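Local coordinates for 6-phospho-beta-glucosidase (Thermotoga maritima, PDB 1UP7) that hydrolyses 6-phospho-beta-D-glucosides such as cellobiose 6'-phosphate, giving glucose 6-phosphate and glucose, with the help of NAD+ and a manganese ion, at the interface of chains A and B and the interface of chains A and C. Sequence-based numbering; all coordinates share one arbitrary frame. Chains: chain A/B/C, 6-phospho-beta-glucosidase.

Contact 1: the interface of chains A and B. Residues chain A 248, 355-356, 359; chain B 366, 370, 385, 388-389.
At the start of helix 355-376, A:His355 packs on B:Met366 and B:Leu370 of the same helix in the partner, and A:Phe356 packs on B:Leu370 and on helix 380-389, forming part of the two-fold, helix-to-helix interface of this homodimeric or homotetrameric family 4 glycosidase. The close-packed part centres on the A:Phe356 side chain. Its CG stands anti to the backbone N (chi1 -177°), which sends the ring towards helix 380-389 of chain B. There B:Leu388 CB meets the rim in the ring plane, 3.9 Å from A:Phe356 CE1. The extended chain of B:Lys385 passes obliquely, with CE 3.6 Å from A:Phe356 CB, so that its aliphatic part does the packing. At the base of the A:Phe356 side chain, B:Leu370 CD1 lies 3.6 Å from A:Phe356 CA.

B:Met366, bent at chi2 and chi3, crosses A:His355 at about a right angle and sets SD 3.6 Å from CD2 of the imidazole. B:Met366 CB also lies 3.7 Å from A:Ser359 CB.

Contacts are sparser towards A:Leu248, which reaches B:Leu388 through one methyl, CD2, and a water molecule mediates the contact near A:Ser359. The A:Ser359 hydroxyl is turned back to its own helix (chi1 64°) and donates to the carbonyl of A:Phe356. From there the water carries the link across the interface, 3.0 Å from A:Ser359 OG and 3.0 Å from the carbonyl oxygen of B:Ser389.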
ATOM      1  N   LEU A 248       7.571  29.410  -0.680  1.00 17.96           N
ATOM      2  CA  LEU A 248       6.815  30.022   0.404  1.00 17.75           C
ATOM      3  C   LEU A 248       7.036  31.537   0.514  1.00 17.52           C
ATOM      4  O   LEU A 248       6.284  32.256   1.179  1.00 16.80           O
ATOM      5  CB  LEU A 248       7.154  29.332   1.719  1.00 17.86           C
ATOM      6  CG  LEU A 248       6.606  27.915   1.794  1.00 18.77           C
ATOM      7  CD1 LEU A 248       7.495  27.220   2.762  1.00 20.00           C
ATOM      8  CD2 LEU A 248       5.119  27.872   2.224  1.00 19.28           C
ATOM      9  N   HIS A 355       2.323  16.376   7.069  1.00 17.59           N
ATOM     10  CA  HIS A 355       1.439  16.718   5.940  1.00 17.60           C
ATOM     11  C   HIS A 355       1.930  17.942   5.195  1.00 17.66           C
ATOM     12  O   HIS A 355       1.787  18.021   3.982  1.00 17.43           O
ATOM     13  CB  HIS A 355      -0.016  16.937   6.383  1.00 17.21           C
ATOM     14  CG  HIS A 355      -0.626  15.741   7.048  1.00 18.31           C
ATOM     15  ND1 HIS A 355      -1.348  15.825   8.220  1.00 19.09           N
ATOM     16  CD2 HIS A 355      -0.613  14.431   6.705  1.00 18.79           C
ATOM     17  CE1 HIS A 355      -1.740  14.617   8.578  1.00 19.23           C
ATOM     18  NE2 HIS A 355      -1.321  13.757   7.669  1.00 20.63           N
ATOM     19  N   PHE A 356       2.522  18.890   5.921  1.00 17.53           N
ATOM     20  CA  PHE A 356       3.033  20.136   5.331  1.00 17.20           C
ATOM     21  C   PHE A 356       4.141  19.802   4.351  1.00 17.65           C
ATOM     22  O   PHE A 356       4.171  20.289   3.222  1.00 17.65           O
ATOM     23  CB  PHE A 356       3.606  21.060   6.412  1.00 16.51           C
ATOM     24  CG  PHE A 356       4.097  22.392   5.903  1.00 16.58           C
ATOM     25  CD1 PHE A 356       3.229  23.479   5.795  1.00 15.21           C
ATOM     26  CD2 PHE A 356       5.437  22.573   5.538  1.00 16.64           C
ATOM     27  CE1 PHE A 356       3.684  24.721   5.358  1.00 16.04           C
ATOM     28  CE2 PHE A 356       5.892  23.806   5.082  1.00 16.22           C
ATOM     29  CZ  PHE A 356       5.006  24.892   4.996  1.00 15.46           C
ATOM     30  N   SER A 359       2.653  17.981   1.210  1.00 18.91           N
ATOM     31  CA  SER A 359       1.995  18.831   0.234  1.00 19.51           C
ATOM     32  C   SER A 359       2.993  19.214  -0.856  1.00 19.85           C
ATOM     33  O   SER A 359       2.656  19.170  -2.057  1.00 20.58           O
ATOM     34  CB  SER A 359       1.393  20.083   0.851  1.00 18.72           C
ATOM     35  OG  SER A 359       2.395  20.938   1.404  1.00 21.68           O
TER
ATOM     36  N   MET B 366      -3.499  17.491   1.813  1.00 17.55           N
ATOM     37  CA  MET B 366      -2.567  17.836   2.898  1.00 17.84           C
ATOM     38  C   MET B 366      -2.971  19.161   3.576  1.00 17.57           C
ATOM     39  O   MET B 366      -2.983  19.239   4.801  1.00 17.98           O
ATOM     40  CB  MET B 366      -1.110  17.875   2.415  1.00 16.96           C
ATOM     41  CG  MET B 366      -0.561  16.540   1.962  1.00 15.54           C
ATOM     42  SD  MET B 366      -0.622  15.166   3.141  1.00 18.86           S
ATOM     43  CE  MET B 366      -2.304  14.404   2.733  1.00 17.93           C
ATOM     44  N   LEU B 370      -4.104  19.552   7.612  1.00 18.74           N
ATOM     45  CA  LEU B 370      -3.421  20.562   8.390  1.00 18.82           C
ATOM     46  C   LEU B 370      -4.437  21.527   9.048  1.00 18.86           C
ATOM     47  O   LEU B 370      -4.270  21.922  10.226  1.00 18.55           O
ATOM     48  CB  LEU B 370      -2.420  21.333   7.505  1.00 18.02           C
ATOM     49  CG  LEU B 370      -1.093  20.588   7.231  1.00 19.97           C
ATOM     50  CD1 LEU B 370      -0.269  21.299   6.135  1.00 14.81           C
ATOM     51  CD2 LEU B 370      -0.202  20.357   8.494  1.00 13.26           C
ATOM     52  N   LYS B 385       0.541  27.255   9.713  1.00 18.91           N
ATOM     53  CA  LYS B 385       1.079  26.124   8.991  1.00 18.77           C
ATOM     54  C   LYS B 385       0.089  25.660   7.905  1.00 18.59           C
ATOM     55  O   LYS B 385       0.460  25.512   6.737  1.00 18.39           O
ATOM     56  CB  LYS B 385       1.378  25.017   9.997  1.00 18.88           C
ATOM     57  CG  LYS B 385       2.122  23.792   9.430  1.00 17.63           C
ATOM     58  CD  LYS B 385       2.322  22.764  10.530  1.00 16.58           C
ATOM     59  CE  LYS B 385       2.900  21.504   9.953  1.00 17.21           C
ATOM     60  NZ  LYS B 385       3.567  20.657  10.908  1.00 16.94           N
ATOM     61  N   LEU B 388      -0.210  28.310   5.046  1.00 19.43           N
ATOM     62  CA  LEU B 388       0.935  28.332   4.137  1.00 19.14           C
ATOM     63  C   LEU B 388       0.971  27.149   3.208  1.00 19.37           C
ATOM     64  O   LEU B 388       1.642  27.189   2.183  1.00 20.40           O
ATOM     65  CB  LEU B 388       2.258  28.374   4.900  1.00 18.83           C
ATOM     66  CG  LEU B 388       2.538  29.645   5.688  1.00 17.93           C
ATOM     67  CD1 LEU B 388       3.608  29.380   6.768  1.00 16.30           C
ATOM     68  CD2 LEU B 388       2.944  30.770   4.724  1.00 14.67           C
ATOM     69  N   SER B 389       0.272  26.083   3.558  1.00 19.31           N
ATOM     70  CA  SER B 389       0.311  24.863   2.749  1.00 19.29           C
ATOM     71  C   SER B 389      -0.622  24.925   1.551  1.00 19.32           C
ATOM     72  O   SER B 389      -0.504  24.107   0.630  1.00 19.78           O
ATOM     73  CB  SER B 389      -0.028  23.613   3.593  1.00 19.08           C
ATOM     74  OG  SER B 389      -1.419  23.492   3.866  1.00 17.74           O
TER
HETATM   75  O   HOH W   1       2.237  23.368  -0.264  1.00 33.89           O

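Contact 2: the interface of chains A and B. Residues chain A 385, 388-389, 396; chain B 231-232, 236, 248, 356.
The phenyl ring of B:Phe356 receives A:Leu388 CB at its edge, in the ring plane and 3.8 Å from CE2, while B:Val236 CG1 of its own chain covers one face towards the rim. The other methyl of that valine, CG2, lies over a face of B:Phe232, so B:Val236 holds both rings from within chain B. The indole of B:Trp231 turns its edge to the carbonyl oxygen of A:Val396, which lies in the ring plane near CZ2. In this family 4 glycosidase dimer, the aromatic groups form a surface of chain B against which the C-terminal part of helix 380-389 and the start of helix 396-409 of chain A pack.

A:Leu388 sends CD1 to B:Phe232, 4.0 Å from CE1. A:Val396 divides its branches: CG1, anti to the backbone N (chi1 161°), runs antiparallel past the tryptophan, 3.9 Å from B:Trp231 CZ2, whereas CG2 meets B:Phe232 CD1 at 4.0 Å and B:Leu248 CB at the same distance.

A:Lys385 is fully extended and passes its methylenes across B:Phe356 at a slant, A:Lys385 CE 3.6 Å from B:Phe356 CB. Its ammonium group ends in the neighbourhood of the B:Val236 carbonyl, 3.6 Å from NZ to O, too far to count as a hydrogen bond. At the opposite end, the first residue of helix 396-409 is tied directly to chain B: A:Val396 N donates to B:Leu248 O at 3.1 Å, almost straight (169° at H).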
ATOM      1  N   LYS A 385       1.686  20.103 -20.191  1.00 18.78           N
ATOM      2  CA  LYS A 385       1.054  19.513 -19.048  1.00 18.74           C
ATOM      3  C   LYS A 385       2.006  19.439 -17.852  1.00 18.79           C
ATOM      4  O   LYS A 385       1.592  19.782 -16.735  1.00 18.74           O
ATOM      5  CB  LYS A 385       0.510  18.125 -19.402  1.00 19.58           C
ATOM      6  CG  LYS A 385      -0.289  17.403 -18.344  1.00 17.96           C
ATOM      7  CD  LYS A 385      -0.628  16.025 -18.922  1.00 17.61           C
ATOM      8  CE  LYS A 385      -1.433  15.233 -17.918  1.00 17.02           C
ATOM      9  NZ  LYS A 385      -1.891  13.945 -18.411  1.00 18.31           N
ATOM     10  N   LEU A 388       2.571  23.114 -16.540  1.00 19.70           N
ATOM     11  CA  LEU A 388       1.412  23.577 -15.755  1.00 19.14           C
ATOM     12  C   LEU A 388       1.270  22.944 -14.390  1.00 19.39           C
ATOM     13  O   LEU A 388       0.620  23.533 -13.516  1.00 20.35           O
ATOM     14  CB  LEU A 388       0.130  23.302 -16.507  1.00 19.41           C
ATOM     15  CG  LEU A 388      -0.193  24.135 -17.735  1.00 18.88           C
ATOM     16  CD1 LEU A 388      -1.414  23.519 -18.368  1.00 16.73           C
ATOM     17  CD2 LEU A 388      -0.427  25.606 -17.315  1.00 16.24           C
ATOM     18  N   SER A 389       1.831  21.750 -14.200  1.00 18.90           N
ATOM     19  CA  SER A 389       1.693  21.040 -12.922  1.00 19.18           C
ATOM     20  C   SER A 389       2.624  21.559 -11.817  1.00 19.18           C
ATOM     21  O   SER A 389       2.417  21.281 -10.642  1.00 19.84           O
ATOM     22  CB  SER A 389       1.919  19.522 -13.100  1.00 19.16           C
ATOM     23  OG  SER A 389       3.302  19.220 -13.354  1.00 17.44           O
ATOM     24  N   VAL A 396      -2.056  29.148 -17.290  1.00 17.78           N
ATOM     25  CA  VAL A 396      -2.479  28.752 -18.625  1.00 16.96           C
ATOM     26  C   VAL A 396      -2.163  29.785 -19.693  1.00 17.18           C
ATOM     27  O   VAL A 396      -1.607  29.428 -20.736  1.00 16.77           O
ATOM     28  CB  VAL A 396      -3.971  28.350 -18.610  1.00 17.54           C
ATOM     29  CG1 VAL A 396      -4.564  28.373 -20.020  1.00 14.54           C
ATOM     30  CG2 VAL A 396      -4.096  26.951 -17.938  1.00 15.85           C
TER
ATOM     31  N   TRP B 231      -6.281  24.164 -26.717  1.00 19.44           N
ATOM     32  CA  TRP B 231      -5.002  23.466 -26.482  1.00 18.81           C
ATOM     33  C   TRP B 231      -4.882  22.851 -25.099  1.00 18.90           C
ATOM     34  O   TRP B 231      -4.202  21.820 -24.947  1.00 18.94           O
ATOM     35  CB  TRP B 231      -3.740  24.316 -26.798  1.00 18.53           C
ATOM     36  CG  TRP B 231      -3.402  25.466 -25.797  1.00 17.72           C
ATOM     37  CD1 TRP B 231      -3.599  26.808 -26.005  1.00 15.85           C
ATOM     38  CD2 TRP B 231      -2.816  25.354 -24.476  1.00 14.35           C
ATOM     39  NE1 TRP B 231      -3.194  27.521 -24.904  1.00 16.37           N
ATOM     40  CE2 TRP B 231      -2.717  26.658 -23.951  1.00 13.44           C
ATOM     41  CE3 TRP B 231      -2.385  24.279 -23.680  1.00 13.21           C
ATOM     42  CZ2 TRP B 231      -2.187  26.925 -22.686  1.00 13.38           C
ATOM     43  CZ3 TRP B 231      -1.874  24.543 -22.410  1.00 15.23           C
ATOM     44  CH2 TRP B 231      -1.776  25.860 -21.924  1.00 13.00           C
ATOM     45  N   PHE B 232      -5.541  23.460 -24.102  1.00 18.71           N
ATOM     46  CA  PHE B 232      -5.556  22.912 -22.758  1.00 18.07           C
ATOM     47  C   PHE B 232      -6.153  21.507 -22.754  1.00 18.73           C
ATOM     48  O   PHE B 232      -5.598  20.600 -22.156  1.00 18.70           O
ATOM     49  CB  PHE B 232      -6.275  23.827 -21.773  1.00 17.51           C
ATOM     50  CG  PHE B 232      -6.354  23.259 -20.370  1.00 16.97           C
ATOM     51  CD1 PHE B 232      -5.326  23.496 -19.443  1.00 13.52           C
ATOM     52  CD2 PHE B 232      -7.429  22.463 -19.988  1.00 14.49           C
ATOM     53  CE1 PHE B 232      -5.389  22.971 -18.166  1.00 14.59           C
ATOM     54  CE2 PHE B 232      -7.502  21.933 -18.723  1.00 14.27           C
ATOM     55  CZ  PHE B 232      -6.480  22.193 -17.793  1.00 15.61           C
ATOM     56  N   VAL B 236      -3.836  18.425 -21.579  1.00 18.42           N
ATOM     57  CA  VAL B 236      -4.098  17.818 -20.292  1.00 17.70           C
ATOM     58  C   VAL B 236      -4.973  16.559 -20.431  1.00 18.35           C
ATOM     59  O   VAL B 236      -4.812  15.601 -19.650  1.00 17.86           O
ATOM     60  CB  VAL B 236      -4.689  18.841 -19.307  1.00 17.76           C
ATOM     61  CG1 VAL B 236      -4.940  18.225 -17.937  1.00 16.21           C
ATOM     62  CG2 VAL B 236      -3.715  20.043 -19.156  1.00 18.08           C
ATOM     63  N   LEU B 248      -5.341  27.462 -11.931  1.00 18.16           N
ATOM     64  CA  LEU B 248      -4.593  27.461 -13.174  1.00 17.52           C
ATOM     65  C   LEU B 248      -4.664  28.787 -13.919  1.00 17.46           C
ATOM     66  O   LEU B 248      -3.828  29.043 -14.797  1.00 16.74           O
ATOM     67  CB  LEU B 248      -5.016  26.292 -14.068  1.00 18.04           C
ATOM     68  CG  LEU B 248      -4.676  24.871 -13.596  1.00 19.20           C
ATOM     69  CD1 LEU B 248      -5.549  23.859 -14.288  1.00 19.18           C
ATOM     70  CD2 LEU B 248      -3.214  24.577 -13.847  1.00 18.82           C
ATOM     71  N   PHE B 356      -1.313  14.747 -13.292  1.00 17.54           N
ATOM     72  CA  PHE B 356      -1.716  16.155 -13.262  1.00 17.47           C
ATOM     73  C   PHE B 356      -2.828  16.360 -12.232  1.00 17.49           C
ATOM     74  O   PHE B 356      -2.734  17.286 -11.451  1.00 17.97           O
ATOM     75  CB  PHE B 356      -2.088  16.648 -14.670  1.00 16.81           C
ATOM     76  CG  PHE B 356      -2.510  18.104 -14.752  1.00 15.70           C
ATOM     77  CD1 PHE B 356      -3.837  18.473 -14.521  1.00 14.06           C
ATOM     78  CD2 PHE B 356      -1.592  19.098 -15.136  1.00 15.31           C
ATOM     79  CE1 PHE B 356      -4.251  19.812 -14.654  1.00 14.15           C
ATOM     80  CE2 PHE B 356      -1.974  20.434 -15.283  1.00 15.46           C
ATOM     81  CZ  PHE B 356      -3.320  20.810 -15.045  1.00 14.87           C
TER

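Contact 3: the interface of chains A and C. Residues chain A 183, 186, 314, 339, 348; chain C 339, 341.
C:Tyr339 and C:Arg341, alternate residues of strand 333-341 with extended backbones, point their side chains at chain A, where the backbone carbonyl of A:Glu183 in the 3-10 turn 182-184 receives the arginine. C:Arg341 is extended from CG to NE, which carries its guanidinium group across the interface. NH2 donates to A:Glu183 O at 2.7 Å, within the carbonyl plane, though the oxygen sits 16° out of the guanidinium plane. NH1 donates to C:Tyr339 OH of its own chain (3.0 Å), and a water at the guanidinium edge, 2.7 Å from NH1, also reaches A:Glu183 O. Bonds at both terminal nitrogens thus restrict rotation of the group. One guanidinium face is covered by A:Phe186 CB, with the phenyl plane inclined by 49°.

The hydroxyl end of C:Tyr339 meets A:Ile314, approaching from the opposite direction, with A:Ile314 CG1 3.5 Å from OH and CD1 3.8 Å from CZ. A:Leu348 CD2 adds a contact at CD2 of that ring, and the twin A:Tyr339 meets it at a slant, CD1 to CD1 at 3.7 Å. This part of the two-fold interface joins the strand regions of two subunits: strand 333-341 of chain C faces strands 185-190, 313-320 and 333-341 of chain A.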
ATOM      1  N   GLU A 183      29.428  12.192  12.192  1.00 20.55           N
ATOM      2  CA  GLU A 183      28.726  10.932  12.374  1.00 20.94           C
ATOM      3  C   GLU A 183      27.955  10.846  13.701  1.00 20.08           C
ATOM      4  O   GLU A 183      27.124   9.955  13.861  1.00 20.27           O
ATOM      5  CB  GLU A 183      29.683   9.748  12.214  1.00 21.77           C
ATOM      6  CG  GLU A 183      30.872   9.778  13.165  1.00 25.11           C
ATOM      7  CD  GLU A 183      31.561   8.429  13.282  1.00 30.23           C
ATOM      8  OE1 GLU A 183      31.773   7.768  12.235  1.00 33.96           O
ATOM      9  OE2 GLU A 183      31.890   8.029  14.421  1.00 32.16           O
ATOM     10  N   PHE A 186      22.486  12.617  13.842  1.00 17.79           N
ATOM     11  CA  PHE A 186      21.542  11.742  13.161  1.00 17.58           C
ATOM     12  C   PHE A 186      20.194  12.463  13.046  1.00 17.39           C
ATOM     13  O   PHE A 186      19.706  13.049  13.999  1.00 17.86           O
ATOM     14  CB  PHE A 186      21.489  10.407  13.944  1.00 17.96           C
ATOM     15  CG  PHE A 186      20.567   9.378  13.354  1.00 18.20           C
ATOM     16  CD1 PHE A 186      19.217   9.352  13.708  1.00 17.21           C
ATOM     17  CD2 PHE A 186      21.053   8.417  12.470  1.00 18.85           C
ATOM     18  CE1 PHE A 186      18.347   8.396  13.157  1.00 18.98           C
ATOM     19  CE2 PHE A 186      20.191   7.459  11.914  1.00 19.68           C
ATOM     20  CZ  PHE A 186      18.832   7.445  12.270  1.00 18.70           C
ATOM     21  N   ILE A 314      25.929   6.126   7.902  1.00 16.72           N
ATOM     22  CA  ILE A 314      24.762   6.833   7.415  1.00 15.91           C
ATOM     23  C   ILE A 314      25.132   7.961   6.479  1.00 16.42           C
ATOM     24  O   ILE A 314      25.970   8.783   6.793  1.00 16.49           O
ATOM     25  CB  ILE A 314      23.909   7.356   8.573  1.00 15.74           C
ATOM     26  CG1 ILE A 314      23.541   6.202   9.538  1.00 14.65           C
ATOM     27  CG2 ILE A 314      22.694   8.195   8.038  1.00 12.27           C
ATOM     28  CD1 ILE A 314      22.990   4.946   8.868  1.00 13.37           C
ATOM     29  N   TYR A 339      21.692   3.562   5.263  1.00 16.42           N
ATOM     30  CA  TYR A 339      22.768   2.777   5.821  1.00 16.14           C
ATOM     31  C   TYR A 339      23.579   2.301   4.621  1.00 16.49           C
ATOM     32  O   TYR A 339      23.085   1.591   3.748  1.00 16.75           O
ATOM     33  CB  TYR A 339      22.199   1.604   6.598  1.00 14.97           C
ATOM     34  CG  TYR A 339      23.220   0.651   7.162  1.00 12.73           C
ATOM     35  CD1 TYR A 339      23.981   0.992   8.278  1.00 11.54           C
ATOM     36  CD2 TYR A 339      23.390  -0.616   6.613  1.00 11.09           C
ATOM     37  CE1 TYR A 339      24.882   0.119   8.817  1.00  8.75           C
ATOM     38  CE2 TYR A 339      24.286  -1.522   7.160  1.00  9.21           C
ATOM     39  CZ  TYR A 339      25.037  -1.146   8.261  1.00  9.42           C
ATOM     40  OH  TYR A 339      25.944  -2.032   8.801  1.00 10.73           O
ATOM     41  N   LEU A 348      16.416   3.408   5.821  1.00 18.26           N
ATOM     42  CA  LEU A 348      16.100   3.275   7.252  1.00 18.54           C
ATOM     43  C   LEU A 348      14.695   3.761   7.544  1.00 17.98           C
ATOM     44  O   LEU A 348      14.303   4.826   7.111  1.00 17.91           O
ATOM     45  CB  LEU A 348      17.048   4.148   8.080  1.00 18.63           C
ATOM     46  CG  LEU A 348      18.182   3.515   8.889  1.00 21.02           C
ATOM     47  CD1 LEU A 348      18.715   2.307   8.188  1.00 22.41           C
ATOM     48  CD2 LEU A 348      19.303   4.505   9.095  1.00 22.42           C
TER
ATOM     49  N   TYR C 339      18.857  -1.713  12.200  1.00 15.60           N
ATOM     50  CA  TYR C 339      19.905  -0.819  12.596  1.00 15.17           C
ATOM     51  C   TYR C 339      19.538  -0.319  13.989  1.00 15.24           C
ATOM     52  O   TYR C 339      18.531   0.382  14.180  1.00 14.73           O
ATOM     53  CB  TYR C 339      20.000   0.320  11.593  1.00 14.61           C
ATOM     54  CG  TYR C 339      21.059   1.355  11.847  1.00 13.99           C
ATOM     55  CD1 TYR C 339      22.399   1.078  11.626  1.00 12.06           C
ATOM     56  CD2 TYR C 339      20.716   2.631  12.273  1.00 13.50           C
ATOM     57  CE1 TYR C 339      23.357   2.032  11.831  1.00 11.61           C
ATOM     58  CE2 TYR C 339      21.672   3.599  12.478  1.00 12.09           C
ATOM     59  CZ  TYR C 339      23.000   3.297  12.250  1.00 12.59           C
ATOM     60  OH  TYR C 339      23.985   4.266  12.451  1.00 12.08           O
ATOM     61  N   ARG C 341      20.521   1.743  17.288  1.00 16.14           N
ATOM     62  CA  ARG C 341      21.302   2.908  17.723  1.00 16.03           C
ATOM     63  C   ARG C 341      20.535   3.646  18.812  1.00 15.91           C
ATOM     64  O   ARG C 341      19.345   3.888  18.664  1.00 16.08           O
ATOM     65  CB  ARG C 341      21.558   3.822  16.513  1.00 15.49           C
ATOM     66  CG  ARG C 341      22.537   4.992  16.724  1.00 14.29           C
ATOM     67  CD  ARG C 341      22.980   5.654  15.419  1.00 12.45           C
ATOM     68  NE  ARG C 341      23.730   6.891  15.643  1.00 13.58           N
ATOM     69  CZ  ARG C 341      24.408   7.557  14.697  1.00 11.98           C
ATOM     70  NH1 ARG C 341      24.435   7.102  13.449  1.00  9.68           N
ATOM     71  NH2 ARG C 341      25.071   8.673  15.003  1.00  8.40           N
TER
HETATM   72  O   HOH W   2      25.669   8.800  11.677  1.00 40.77           O

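Contacts 1 and 2, about 23 Å apart between the centres of their C-alpha atoms, belong to one two-fold interface. Leu248, Phe356, Lys385, Leu388 and Ser389 occur in both with the chains exchanged, so helices 355-376 and 380-389 of each subunit serve twice. Contact 3 uses a different, strand-built surface, about 28 Å from contact 1 and 41 Å from contact 2. Chain A can therefore hold B and C together, consistent with a four-chain assembly and the dimer–tetramer equilibrium in solution. Contact 2 is centred about 13 Å from the catalytic B:Tyr243, whereas the centre of contact 3 is about 24 Å from A:Tyr243.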